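Local coordinates for protein ATP-dependent Clp protease proteolytic subunit (Plasmodium falciparum, PDB 4GM2) that serves as an inactive subunit of the apicoplast Clp protease complex, assembles into a seven-subunit ring, and belongs to a family of ATP-dependent serine peptidases, at residues Ala115-Lys120 with Ile163-Lys168; Arg29-Ser34 with Leu50-Glu55; Ser35-His40 with Tyr108-Ile113. One frame throughout, in Å; residues are numbered along the deposited sequence.

Overall arrangement
All three contacts lie in one Clp protease fold. Contact 2 joins strand 30-33, outermost in the parallel sheet within this chain, to helix 39-55. Contact 3, which sets 35-40 against the start of helix 110-116, adjoins contact 2 in sequence; their centres are about 16 Å apart, with no other touch. In contact 1 the turn after helix 110-116 meets helix 148-170. Contacts 1 and 3, centres about 15 Å apart, touch through Ile113, which packs on Ile165 and Ile166. Contacts 1 and 2, centres about 19 Å apart, do not touch. Contacts 2 and 3 interleave along the chain; contact 1 follows. Together they tie the first beta-alpha-beta unit to the long helix by way of helix 110-116.

Contact 1. Residues Ala115-Lys120 with Ile163-Lys168; sequences ASSGKK and IEIISK
Helix 148-170, which probably corresponds to the handle helix as in ClpP, here offers Ile165 and Lys168 to Ser117 and Lys120, on the turn that follows helix 110-116. Two separate touches make the contact, one a van der Waals touch and one a hydrogen bond. In the first, Ser117 OG lies 4.0 Å from Ile165 CG2. The methyl meets a hydroxyl that is already engaged: Ser117 OG bonds Ile113 O, one turn back, and also has Asn169 ND2 as a partner. The touch is therefore packing beside a satisfied polar group.

The second touch is between two solvent-exposed lysines. Lys120 NZ donates to Lys168 O at 3.2 Å. The chain of Lys120 is extended to CE and then turns at chi4 (68°), which brings the ammonium round to the carbonyl. The approach is from above the carbonyl plane, 37° out of it, with a C=O...N angle of 130°. The two ammonium groups stay apart, with Lys120 NZ 6.2 Å from Lys168 NZ, so any repulsion is probably mild. The side chain of Lys120 also packs on Glu171.

The contact buries a modest 129 Å². Helix 81-94 covers one side, where Val89 touches both Ser117 and Ile165. Helix 174-180 packs on Ile166 and Ser167, and Arg123 of strand 123-125 bonds Ser116 O.

Contact 2. Residues Arg29-Ser34 with Leu50-Glu55; sequences RIIFLS and LYLEYE
Arg29, just before strand 30-33, meets Leu52 near the end of helix 39-55, within the beta-alpha-beta unit completed by strand 61-67. Arg29 is also the C-prime residue of a Schellman motif that ends helix 23-26, and its positive phi (60°) belongs to that turn.

Its guanidinium is richly satisfied. NH1 donates to Leu52 O at 2.9 Å, with an N-H...O angle of 156°. NH2 reaches the same oxygen only weakly. Leu52 O lies at the guanidinium edge, in its plane, although NH1 stands 43° above the carbonyl plane. NE bonds Pro60 O. The strongest partner of NH2 is Lys59 O, with a weak bond to Ser56 O beside it. The group thus gathers carbonyls from the end of the helix and from the loop before strand 61-67. A bend at chi3 turns it toward them.

One water continues the network: it accepts from Arg29 NH1 at 3.1 Å and donates to Glu55 OE2 at 3.2 Å. Glu53 is not an ion-pair partner of Arg29 here; its carboxylate is held by Ser96 and Ser97.

Beside the polar group the packing is apolar. Ile31 CD1 touches Leu52 CD1 at 4.1 Å, and Arg29 CG lies 3.8 Å from Leu52 CD2. Leu52 CB covers one face of the guanidinium, 3.8 Å from Arg29 NH1.

Contact 3. Residues Ser35-His40 with Tyr108-Ile113; sequences SPIYPH and YGIACI
Gly109 O accepts from Ile113 N at 3.3 Å and, weakly, from Cys112 N at 3.0 Å, and the helix turn so formed presents Ile110 and Ala111 to Ile37. Just before it, Ala111 N bonds Tyr108 O at 3.0 Å, leading into helix 110-116. Ile37 lies in the link between strand 30-33 and helix 39-55, at the centre of an inverse gamma turn. That turn is closed by a weak bond from Tyr38 N to Pro36 O.

The contact itself is apolar and is carried mainly by Ile37 CD1. Ile37 CD1 touches Ile110 CD1 at 3.7 Å and Ile110 CG1 at 3.9 Å. The side chains pass at a slant, so Ile110 CD1 also reaches back along Ile37, to 4.1 Å from its CB. On the other residue, Ile37 CD1 lies 4.4 Å from Ala111 CB, near the helix backbone. Ile110 places CG1 between its backbone N and its carbonyl carbon (chi1 60°), and from there an extended chi2 carries CD1 out to Ile37.

The backbone of Ile37 is bonded elsewhere. Its O accepts from Asn78 ND2, and it also pairs with Gly69. Ile110 packs on Asp70. Gly109 holds the N-cap position with positive phi (60°). In active ClpP relatives the nucleophilic serine probably occupies the equivalent place, consistent with an inactive subunit here.

All three touching residues are buried, and the two segments bury 107 Å² between them. The cross-contact probably rests on dispersion and exclusion of water, while the bonds of Ile37 to Gly69 and Asn78 help position that residue.

Contact 1. Residues Ala115-Lys120 with Ile163-Lys168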
ATOM      1  N   ALA A 115     -33.417   3.710   5.299  1.00 64.03           N
ATOM      2  CA  ALA A 115     -34.121   2.441   5.120  1.00 65.62           C
ATOM      3  C   ALA A 115     -35.570   2.621   4.633  1.00 67.58           C
ATOM      4  O   ALA A 115     -36.016   1.923   3.720  1.00 70.08           O
ATOM      5  CB  ALA A 115     -34.075   1.621   6.401  1.00 65.36           C
ATOM      6  N   SER A 116     -36.290   3.565   5.235  1.00 66.84           N
ATOM      7  CA  SER A 116     -37.683   3.829   4.874  1.00 67.30           C
ATOM      8  C   SER A 116     -37.821   4.521   3.514  1.00 65.92           C
ATOM      9  O   SER A 116     -38.935   4.703   3.012  1.00 67.16           O
ATOM     10  CB  SER A 116     -38.352   4.689   5.947  1.00 68.26           C
ATOM     11  OG  SER A 116     -37.719   5.958   6.036  1.00 69.53           O
ATOM     12  N   SER A 117     -36.692   4.911   2.928  1.00 61.95           N
ATOM     13  CA  SER A 117     -36.708   5.663   1.681  1.00 61.93           C
ATOM     14  C   SER A 117     -36.676   4.759   0.449  1.00 61.46           C
ATOM     15  O   SER A 117     -36.766   5.241  -0.678  1.00 61.99           O
ATOM     16  CB  SER A 117     -35.571   6.686   1.657  1.00 62.08           C
ATOM     17  OG  SER A 117     -35.773   7.686   2.648  1.00 65.14           O
ATOM     18  N   GLY A 118     -36.568   3.450   0.672  1.00 61.76           N
ATOM     19  CA  GLY A 118     -36.617   2.467  -0.404  1.00 61.01           C
ATOM     20  C   GLY A 118     -37.983   2.457  -1.063  1.00 64.47           C
ATOM     21  O   GLY A 118     -38.956   2.972  -0.500  1.00 65.13           O
ATOM     22  N   LYS A 119     -38.054   1.879  -2.262  1.00 64.87           N
ATOM     23  CA  LYS A 119     -39.304   1.785  -3.011  1.00 67.31           C
ATOM     24  C   LYS A 119     -40.390   1.132  -2.159  1.00 70.01           C
ATOM     25  O   LYS A 119     -40.157   0.093  -1.535  1.00 69.68           O
ATOM     26  CB  LYS A 119     -39.089   0.993  -4.307  1.00 67.90           C
ATOM     27  CG  LYS A 119     -40.299   0.954  -5.230  1.00 70.82           C
ATOM     28  CD  LYS A 119     -40.149  -0.124  -6.291  1.00 72.27           C
ATOM     29  CE  LYS A 119     -41.325  -0.143  -7.254  1.00 75.46           C
ATOM     30  NZ  LYS A 119     -41.436   1.114  -8.048  1.00 78.44           N
ATOM     31  N   LYS A 120     -41.568   1.751  -2.121  1.00 74.89           N
ATOM     32  CA  LYS A 120     -42.686   1.188  -1.369  1.00 80.30           C
ATOM     33  C   LYS A 120     -43.060  -0.188  -1.901  1.00 79.41           C
ATOM     34  O   LYS A 120     -43.278  -0.371  -3.103  1.00 78.62           O
ATOM     35  CB  LYS A 120     -43.895   2.124  -1.355  1.00 87.31           C
ATOM     36  CG  LYS A 120     -43.763   3.255  -0.344  1.00 96.67           C
ATOM     37  CD  LYS A 120     -45.120   3.797   0.087  1.00105.24           C
ATOM     38  CE  LYS A 120     -44.972   4.934   1.090  1.00104.57           C
ATOM     39  NZ  LYS A 120     -44.375   6.155   0.476  1.00102.34           N
ATOM     40  N   ILE A 163     -38.772  15.873   8.613  1.00 82.71           N
ATOM     41  CA  ILE A 163     -40.166  15.574   8.959  1.00 85.08           C
ATOM     42  C   ILE A 163     -40.956  15.225   7.695  1.00 86.37           C
ATOM     43  O   ILE A 163     -41.773  14.307   7.702  1.00 86.76           O
ATOM     44  CB  ILE A 163     -40.842  16.735   9.723  1.00 87.09           C
ATOM     45  CG1 ILE A 163     -40.206  16.905  11.110  1.00 88.50           C
ATOM     46  CG2 ILE A 163     -42.340  16.494   9.866  1.00 88.65           C
ATOM     47  CD1 ILE A 163     -40.675  18.129  11.873  1.00 90.48           C
ATOM     48  N   GLU A 164     -40.675  15.949   6.612  1.00 88.89           N
ATOM     49  CA  GLU A 164     -41.357  15.783   5.328  1.00 89.69           C
ATOM     50  C   GLU A 164     -41.089  14.410   4.706  1.00 84.79           C
ATOM     51  O   GLU A 164     -42.009  13.750   4.217  1.00 85.69           O
ATOM     52  CB  GLU A 164     -40.917  16.893   4.373  1.00 95.44           C
ATOM     53  CG  GLU A 164     -41.976  17.340   3.382  1.00105.74           C
ATOM     54  CD  GLU A 164     -41.719  18.742   2.855  1.00113.04           C
ATOM     55  OE1 GLU A 164     -41.640  18.897   1.618  1.00116.60           O
ATOM     56  OE2 GLU A 164     -41.593  19.688   3.671  1.00114.29           O
ATOM     57  N   ILE A 165     -39.825  13.994   4.732  1.00 79.10           N
ATOM     58  CA  ILE A 165     -39.406  12.690   4.223  1.00 72.94           C
ATOM     59  C   ILE A 165     -40.050  11.544   5.017  1.00 74.82           C
ATOM     60  O   ILE A 165     -40.646  10.643   4.429  1.00 74.40           O
ATOM     61  CB  ILE A 165     -37.863  12.567   4.213  1.00 70.17           C
ATOM     62  CG1 ILE A 165     -37.262  13.562   3.211  1.00 69.19           C
ATOM     63  CG2 ILE A 165     -37.419  11.142   3.899  1.00 68.22           C
ATOM     64  CD1 ILE A 165     -35.768  13.777   3.344  1.00 67.54           C
ATOM     65  N   ILE A 166     -39.944  11.592   6.346  1.00 74.99           N
ATOM     66  CA  ILE A 166     -40.493  10.539   7.200  1.00 76.34           C
ATOM     67  C   ILE A 166     -42.018  10.475   7.095  1.00 81.04           C
ATOM     68  O   ILE A 166     -42.597   9.385   7.039  1.00 83.69           O
ATOM     69  CB  ILE A 166     -40.049  10.697   8.669  1.00 76.97           C
ATOM     70  CG1 ILE A 166     -38.525  10.616   8.771  1.00 75.66           C
ATOM     71  CG2 ILE A 166     -40.682   9.622   9.547  1.00 79.04           C
ATOM     72  CD1 ILE A 166     -37.962  11.111  10.086  1.00 77.62           C
ATOM     73  N   SER A 167     -42.659  11.642   7.052  1.00 83.61           N
ATOM     74  CA  SER A 167     -44.110  11.725   6.862  1.00 85.76           C
ATOM     75  C   SER A 167     -44.564  11.072   5.557  1.00 85.33           C
ATOM     76  O   SER A 167     -45.589  10.387   5.535  1.00 88.68           O
ATOM     77  CB  SER A 167     -44.584  13.175   6.904  1.00 86.81           C
ATOM     78  OG  SER A 167     -44.325  13.750   8.169  1.00 90.35           O
ATOM     79  N   LYS A 168     -43.800  11.287   4.486  1.00 82.05           N
ATOM     80  CA  LYS A 168     -44.101  10.699   3.182  1.00 82.75           C
ATOM     81  C   LYS A 168     -43.883   9.187   3.174  1.00 82.01           C
ATOM     82  O   LYS A 168     -44.725   8.444   2.671  1.00 84.58           O
ATOM     83  CB  LYS A 168     -43.272  11.361   2.076  1.00 84.69           C
ATOM     84  CG  LYS A 168     -43.849  11.167   0.676  1.00 91.84           C
ATOM     85  CD  LYS A 168     -42.887  11.593  -0.428  1.00 95.65           C
ATOM     86  CE  LYS A 168     -41.931  10.469  -0.814  1.00 97.54           C
ATOM     87  NZ  LYS A 168     -41.035  10.847  -1.942  1.00100.11           N
TER

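Contact 2. Residues Arg29-Ser34 with Leu50-Glu55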
ATOM      1  N   ARG A  29     -24.878  -5.158  -8.170  1.00 62.79           N
ATOM      2  CA  ARG A  29     -25.718  -3.995  -7.842  1.00 61.21           C
ATOM      3  C   ARG A  29     -26.107  -3.945  -6.355  1.00 61.84           C
ATOM      4  O   ARG A  29     -27.230  -3.570  -5.993  1.00 63.48           O
ATOM      5  CB  ARG A  29     -26.948  -3.921  -8.754  1.00 60.27           C
ATOM      6  CG  ARG A  29     -26.611  -3.669 -10.212  1.00 62.38           C
ATOM      7  CD  ARG A  29     -27.851  -3.615 -11.093  1.00 64.40           C
ATOM      8  NE  ARG A  29     -28.547  -2.325 -11.054  1.00 63.03           N
ATOM      9  CZ  ARG A  29     -28.109  -1.206 -11.634  1.00 63.70           C
ATOM     10  NH1 ARG A  29     -26.956  -1.187 -12.291  1.00 63.37           N
ATOM     11  NH2 ARG A  29     -28.822  -0.090 -11.542  1.00 62.75           N
ATOM     12  N   ILE A  30     -25.164  -4.319  -5.496  1.00 62.02           N
ATOM     13  CA  ILE A  30     -25.369  -4.244  -4.051  1.00 62.46           C
ATOM     14  C   ILE A  30     -24.557  -3.104  -3.436  1.00 60.13           C
ATOM     15  O   ILE A  30     -23.357  -2.969  -3.679  1.00 63.07           O
ATOM     16  CB  ILE A  30     -25.024  -5.583  -3.351  1.00 63.23           C
ATOM     17  CG1 ILE A  30     -25.914  -6.713  -3.880  1.00 61.82           C
ATOM     18  CG2 ILE A  30     -25.168  -5.456  -1.839  1.00 64.05           C
ATOM     19  CD1 ILE A  30     -25.477  -8.098  -3.456  1.00 62.72           C
ATOM     20  N   ILE A  31     -25.231  -2.272  -2.655  1.00 59.12           N
ATOM     21  CA  ILE A  31     -24.561  -1.313  -1.782  1.00 58.62           C
ATOM     22  C   ILE A  31     -24.822  -1.781  -0.356  1.00 60.00           C
ATOM     23  O   ILE A  31     -25.984  -1.906   0.066  1.00 63.05           O
ATOM     24  CB  ILE A  31     -25.090   0.125  -1.981  1.00 55.93           C
ATOM     25  CG1 ILE A  31     -24.761   0.627  -3.384  1.00 54.20           C
ATOM     26  CG2 ILE A  31     -24.486   1.067  -0.952  1.00 57.49           C
ATOM     27  CD1 ILE A  31     -25.633   1.773  -3.839  1.00 55.06           C
ATOM     28  N   PHE A  32     -23.750  -2.061   0.377  1.00 58.92           N
ATOM     29  CA  PHE A  32     -23.884  -2.555   1.744  1.00 61.18           C
ATOM     30  C   PHE A  32     -23.396  -1.526   2.761  1.00 62.22           C
ATOM     31  O   PHE A  32     -22.197  -1.419   3.014  1.00 65.97           O
ATOM     32  CB  PHE A  32     -23.154  -3.903   1.895  1.00 61.50           C
ATOM     33  CG  PHE A  32     -23.265  -4.530   3.267  1.00 62.47           C
ATOM     34  CD1 PHE A  32     -24.291  -4.181   4.151  1.00 62.07           C
ATOM     35  CD2 PHE A  32     -22.353  -5.508   3.661  1.00 62.76           C
ATOM     36  CE1 PHE A  32     -24.384  -4.773   5.404  1.00 62.96           C
ATOM     37  CE2 PHE A  32     -22.443  -6.103   4.912  1.00 64.37           C
ATOM     38  CZ  PHE A  32     -23.462  -5.738   5.783  1.00 64.56           C
ATOM     39  N   LEU A  33     -24.327  -0.760   3.330  1.00 60.75           N
ATOM     40  CA  LEU A  33     -23.990   0.140   4.432  1.00 62.21           C
ATOM     41  C   LEU A  33     -23.892  -0.687   5.701  1.00 64.91           C
ATOM     42  O   LEU A  33     -24.896  -1.215   6.178  1.00 66.87           O
ATOM     43  CB  LEU A  33     -25.030   1.254   4.590  1.00 61.37           C
ATOM     44  CG  LEU A  33     -24.959   2.135   5.853  1.00 62.15           C
ATOM     45  CD1 LEU A  33     -23.621   2.849   5.983  1.00 61.80           C
ATOM     46  CD2 LEU A  33     -26.101   3.140   5.893  1.00 60.39           C
ATOM     47  N   SER A  34     -22.677  -0.807   6.232  1.00 66.87           N
ATOM     48  CA  SER A  34     -22.417  -1.685   7.374  1.00 70.02           C
ATOM     49  C   SER A  34     -21.602  -0.999   8.459  1.00 70.58           C
ATOM     50  O   SER A  34     -20.842  -1.648   9.176  1.00 74.24           O
ATOM     51  CB  SER A  34     -21.687  -2.940   6.910  1.00 72.21           C
ATOM     52  OG  SER A  34     -20.486  -2.594   6.249  1.00 77.19           O
ATOM     53  N   LEU A  50     -24.885   6.664  -8.298  1.00 60.25           N
ATOM     54  CA  LEU A  50     -24.657   7.276  -9.604  1.00 61.63           C
ATOM     55  C   LEU A  50     -23.985   6.298 -10.569  1.00 63.07           C
ATOM     56  O   LEU A  50     -24.368   6.207 -11.734  1.00 64.05           O
ATOM     57  CB  LEU A  50     -23.823   8.551  -9.480  1.00 61.37           C
ATOM     58  CG  LEU A  50     -24.417   9.752  -8.746  1.00 60.84           C
ATOM     59  CD1 LEU A  50     -23.328  10.791  -8.576  1.00 64.35           C
ATOM     60  CD2 LEU A  50     -25.617  10.345  -9.469  1.00 61.29           C
ATOM     61  N   TYR A  51     -23.001   5.552 -10.075  1.00 63.82           N
ATOM     62  CA  TYR A  51     -22.293   4.597 -10.922  1.00 64.22           C
ATOM     63  C   TYR A  51     -23.215   3.514 -11.461  1.00 62.51           C
ATOM     64  O   TYR A  51     -23.182   3.219 -12.651  1.00 62.65           O
ATOM     65  CB  TYR A  51     -21.100   3.965 -10.204  1.00 65.03           C
ATOM     66  CG  TYR A  51     -20.487   2.841 -11.003  1.00 67.42           C
ATOM     67  CD1 TYR A  51     -19.610   3.106 -12.049  1.00 69.88           C
ATOM     68  CD2 TYR A  51     -20.807   1.512 -10.728  1.00 67.19           C
ATOM     69  CE1 TYR A  51     -19.059   2.078 -12.797  1.00 72.57           C
ATOM     70  CE2 TYR A  51     -20.264   0.480 -11.469  1.00 69.40           C
ATOM     71  CZ  TYR A  51     -19.391   0.768 -12.500  1.00 72.86           C
ATOM     72  OH  TYR A  51     -18.845  -0.257 -13.235  1.00 78.27           O
ATOM     73  N   LEU A  52     -24.027   2.929 -10.580  1.00 61.71           N
ATOM     74  CA  LEU A  52     -24.935   1.846 -10.960  1.00 61.02           C
ATOM     75  C   LEU A  52     -26.011   2.319 -11.932  1.00 62.13           C
ATOM     76  O   LEU A  52     -26.342   1.613 -12.886  1.00 61.66           O
ATOM     77  CB  LEU A  52     -25.575   1.194  -9.728  1.00 57.81           C
ATOM     78  CG  LEU A  52     -24.637   0.391  -8.819  1.00 57.36           C
ATOM     79  CD1 LEU A  52     -25.339   0.014  -7.527  1.00 54.47           C
ATOM     80  CD2 LEU A  52     -24.094  -0.847  -9.520  1.00 58.60           C
ATOM     81  N   GLU A  53     -26.543   3.515 -11.684  1.00 61.44           N
ATOM     82  CA  GLU A  53     -27.553   4.106 -12.550  1.00 63.16           C
ATOM     83  C   GLU A  53     -27.021   4.338 -13.967  1.00 66.33           C
ATOM     84  O   GLU A  53     -27.750   4.124 -14.934  1.00 69.54           O
ATOM     85  CB  GLU A  53     -28.101   5.405 -11.939  1.00 62.02           C
ATOM     86  CG  GLU A  53     -28.989   6.238 -12.862  1.00 63.43           C
ATOM     87  CD  GLU A  53     -30.369   5.637 -13.109  1.00 64.04           C
ATOM     88  OE1 GLU A  53     -30.727   4.639 -12.466  1.00 62.61           O
ATOM     89  OE2 GLU A  53     -31.118   6.172 -13.945  1.00 67.17           O
ATOM     90  N   TYR A  54     -25.760   4.768 -14.073  1.00 67.99           N
ATOM     91  CA  TYR A  54     -25.087   5.011 -15.358  1.00 72.08           C
ATOM     92  C   TYR A  54     -24.749   3.716 -16.088  1.00 74.11           C
ATOM     93  O   TYR A  54     -24.728   3.667 -17.321  1.00 76.23           O
ATOM     94  CB  TYR A  54     -23.800   5.817 -15.149  1.00 72.78           C
ATOM     95  CG  TYR A  54     -23.968   7.317 -15.266  1.00 77.55           C
ATOM     96  CD1 TYR A  54     -23.508   8.001 -16.396  1.00 79.32           C
ATOM     97  CD2 TYR A  54     -24.585   8.060 -14.249  1.00 77.19           C
ATOM     98  CE1 TYR A  54     -23.654   9.379 -16.509  1.00 80.53           C
ATOM     99  CE2 TYR A  54     -24.738   9.437 -14.355  1.00 77.42           C
ATOM    100  CZ  TYR A  54     -24.271  10.090 -15.486  1.00 79.68           C
ATOM    101  OH  TYR A  54     -24.420  11.454 -15.599  1.00 80.12           O
ATOM    102  N   GLU A  55     -24.469   2.674 -15.316  1.00 74.83           N
ATOM    103  CA  GLU A  55     -24.128   1.375 -15.870  1.00 77.76           C
ATOM    104  C   GLU A  55     -25.373   0.705 -16.454  1.00 77.13           C
ATOM    105  O   GLU A  55     -25.330   0.196 -17.570  1.00 79.92           O
ATOM    106  CB  GLU A  55     -23.482   0.500 -14.793  1.00 80.55           C
ATOM    107  CG  GLU A  55     -22.256  -0.264 -15.260  1.00 87.84           C
ATOM    108  CD  GLU A  55     -22.602  -1.478 -16.096  1.00 97.38           C
ATOM    109  OE1 GLU A  55     -21.930  -1.698 -17.128  1.00103.63           O
ATOM    110  OE2 GLU A  55     -23.546  -2.213 -15.724  1.00102.30           O
TER
HETATM  111  O   HOH W   1     -24.479  -3.072 -12.753  1.00 65.93           O

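Contact 3. Residues Ser35-His40 with Tyr108-Ile113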
ATOM      1  N   SER A  35     -21.769   0.315   8.572  1.00 69.12           N
ATOM      2  CA  SER A  35     -21.032   1.123   9.532  1.00 69.94           C
ATOM      3  C   SER A  35     -21.820   2.395   9.836  1.00 69.31           C
ATOM      4  O   SER A  35     -22.834   2.659   9.193  1.00 66.76           O
ATOM      5  CB  SER A  35     -19.663   1.489   8.957  1.00 70.89           C
ATOM      6  OG  SER A  35     -19.805   2.336   7.832  1.00 69.70           O
ATOM      7  N   PRO A  36     -21.361   3.190  10.820  1.00 70.26           N
ATOM      8  CA  PRO A  36     -21.888   4.549  10.958  1.00 70.16           C
ATOM      9  C   PRO A  36     -21.700   5.332   9.659  1.00 68.20           C
ATOM     10  O   PRO A  36     -20.737   5.093   8.935  1.00 67.92           O
ATOM     11  CB  PRO A  36     -21.009   5.148  12.055  1.00 73.16           C
ATOM     12  CG  PRO A  36     -20.597   3.983  12.881  1.00 74.28           C
ATOM     13  CD  PRO A  36     -20.476   2.821  11.941  1.00 71.81           C
ATOM     14  N   ILE A  37     -22.611   6.250   9.355  1.00 67.41           N
ATOM     15  CA  ILE A  37     -22.498   7.023   8.116  1.00 66.04           C
ATOM     16  C   ILE A  37     -21.548   8.212   8.304  1.00 67.39           C
ATOM     17  O   ILE A  37     -21.985   9.348   8.521  1.00 67.99           O
ATOM     18  CB  ILE A  37     -23.877   7.471   7.563  1.00 63.69           C
ATOM     19  CG1 ILE A  37     -24.896   6.330   7.664  1.00 61.31           C
ATOM     20  CG2 ILE A  37     -23.748   7.959   6.118  1.00 61.01           C
ATOM     21  CD1 ILE A  37     -26.291   6.705   7.218  1.00 59.69           C
ATOM     22  N   TYR A  38     -20.248   7.925   8.235  1.00 68.34           N
ATOM     23  CA  TYR A  38     -19.199   8.949   8.241  1.00 70.90           C
ATOM     24  C   TYR A  38     -19.291   9.802   6.973  1.00 70.55           C
ATOM     25  O   TYR A  38     -19.880   9.364   5.982  1.00 68.04           O
ATOM     26  CB  TYR A  38     -17.814   8.299   8.291  1.00 71.51           C
ATOM     27  CG  TYR A  38     -17.577   7.370   9.458  1.00 73.83           C
ATOM     28  CD1 TYR A  38     -17.670   5.988   9.298  1.00 74.24           C
ATOM     29  CD2 TYR A  38     -17.238   7.868  10.717  1.00 75.86           C
ATOM     30  CE1 TYR A  38     -17.449   5.128  10.361  1.00 76.04           C
ATOM     31  CE2 TYR A  38     -17.012   7.016  11.787  1.00 77.51           C
ATOM     32  CZ  TYR A  38     -17.122   5.650  11.603  1.00 78.54           C
ATOM     33  OH  TYR A  38     -16.901   4.800  12.657  1.00 82.57           O
ATOM     34  N   PRO A  39     -18.694  11.014   6.988  1.00 73.24           N
ATOM     35  CA  PRO A  39     -18.681  11.877   5.797  1.00 72.56           C
ATOM     36  C   PRO A  39     -18.312  11.150   4.499  1.00 71.17           C
ATOM     37  O   PRO A  39     -18.953  11.380   3.470  1.00 71.05           O
ATOM     38  CB  PRO A  39     -17.626  12.929   6.141  1.00 73.94           C
ATOM     39  CG  PRO A  39     -17.696  13.044   7.627  1.00 76.58           C
ATOM     40  CD  PRO A  39     -18.121  11.700   8.164  1.00 75.76           C
ATOM     41  N   HIS A  40     -17.310  10.274   4.553  1.00 70.64           N
ATOM     42  CA  HIS A  40     -16.855   9.546   3.367  1.00 70.90           C
ATOM     43  C   HIS A  40     -17.774   8.425   2.952  1.00 71.71           C
ATOM     44  O   HIS A  40     -17.764   8.010   1.789  1.00 73.28           O
ATOM     45  CB  HIS A  40     -15.436   9.022   3.560  1.00 71.01           C
ATOM     46  CG  HIS A  40     -15.316   7.964   4.624  1.00 71.56           C
ATOM     47  ND1 HIS A  40     -15.422   6.651   4.353  1.00 71.11           N
ATOM     48  CD2 HIS A  40     -15.086   8.066   5.996  1.00 73.41           C
ATOM     49  CE1 HIS A  40     -15.268   5.943   5.489  1.00 71.67           C
ATOM     50  NE2 HIS A  40     -15.064   6.811   6.495  1.00 73.83           N
ATOM     51  N   TYR A 108     -30.556   2.926  12.744  1.00 77.67           N
ATOM     52  CA  TYR A 108     -30.842   3.957  13.734  1.00 78.13           C
ATOM     53  C   TYR A 108     -30.673   5.360  13.164  1.00 77.94           C
ATOM     54  O   TYR A 108     -29.785   5.606  12.349  1.00 78.53           O
ATOM     55  CB  TYR A 108     -29.943   3.791  14.961  1.00 80.26           C
ATOM     56  CG  TYR A 108     -30.079   2.473  15.700  1.00 82.30           C
ATOM     57  CD1 TYR A 108     -31.240   1.702  15.606  1.00 82.85           C
ATOM     58  CD2 TYR A 108     -29.055   2.017  16.526  1.00 84.88           C
ATOM     59  CE1 TYR A 108     -31.365   0.506  16.295  1.00 85.36           C
ATOM     60  CE2 TYR A 108     -29.171   0.821  17.220  1.00 88.15           C
ATOM     61  CZ  TYR A 108     -30.327   0.071  17.102  1.00 88.13           C
ATOM     62  OH  TYR A 108     -30.441  -1.116  17.787  1.00 91.60           O
ATOM     63  N   GLY A 109     -31.539   6.273  13.597  1.00 77.63           N
ATOM     64  CA  GLY A 109     -31.453   7.676  13.214  1.00 75.62           C
ATOM     65  C   GLY A 109     -31.547   7.903  11.722  1.00 73.73           C
ATOM     66  O   GLY A 109     -32.556   7.572  11.094  1.00 74.64           O
ATOM     67  N   ILE A 110     -30.488   8.466  11.151  1.00 72.00           N
ATOM     68  CA  ILE A 110     -30.479   8.791   9.727  1.00 69.79           C
ATOM     69  C   ILE A 110     -30.451   7.527   8.866  1.00 71.11           C
ATOM     70  O   ILE A 110     -30.869   7.548   7.704  1.00 71.48           O
ATOM     71  CB  ILE A 110     -29.345   9.773   9.351  1.00 69.31           C
ATOM     72  CG1 ILE A 110     -27.963   9.185   9.674  1.00 70.58           C
ATOM     73  CG2 ILE A 110     -29.553  11.107  10.060  1.00 69.89           C
ATOM     74  CD1 ILE A 110     -26.803   9.929   9.042  1.00 68.96           C
ATOM     75  N   ALA A 111     -29.979   6.426   9.448  1.00 71.52           N
ATOM     76  CA  ALA A 111     -30.000   5.135   8.771  1.00 72.12           C
ATOM     77  C   ALA A 111     -31.426   4.586   8.678  1.00 73.32           C
ATOM     78  O   ALA A 111     -31.753   3.854   7.742  1.00 74.22           O
ATOM     79  CB  ALA A 111     -29.083   4.145   9.469  1.00 72.79           C
ATOM     80  N   CYS A 112     -32.267   4.950   9.646  1.00 73.92           N
ATOM     81  CA  CYS A 112     -33.686   4.582   9.624  1.00 72.93           C
ATOM     82  C   CYS A 112     -34.437   5.349   8.533  1.00 72.37           C
ATOM     83  O   CYS A 112     -35.268   4.773   7.824  1.00 72.86           O
ATOM     84  CB  CYS A 112     -34.332   4.824  10.987  1.00 72.56           C
ATOM     85  SG  CYS A 112     -36.052   4.284  11.116  1.00 72.42           S
ATOM     86  N   ILE A 113     -34.142   6.641   8.410  1.00 70.84           N
ATOM     87  CA  ILE A 113     -34.673   7.477   7.332  1.00 69.87           C
ATOM     88  C   ILE A 113     -34.309   6.861   5.981  1.00 67.53           C
ATOM     89  O   ILE A 113     -35.160   6.712   5.093  1.00 67.52           O
ATOM     90  CB  ILE A 113     -34.108   8.915   7.415  1.00 70.13           C
ATOM     91  CG1 ILE A 113     -34.597   9.607   8.690  1.00 72.58           C
ATOM     92  CG2 ILE A 113     -34.487   9.726   6.182  1.00 70.04           C
ATOM     93  CD1 ILE A 113     -33.782  10.818   9.086  1.00 73.06           C
TER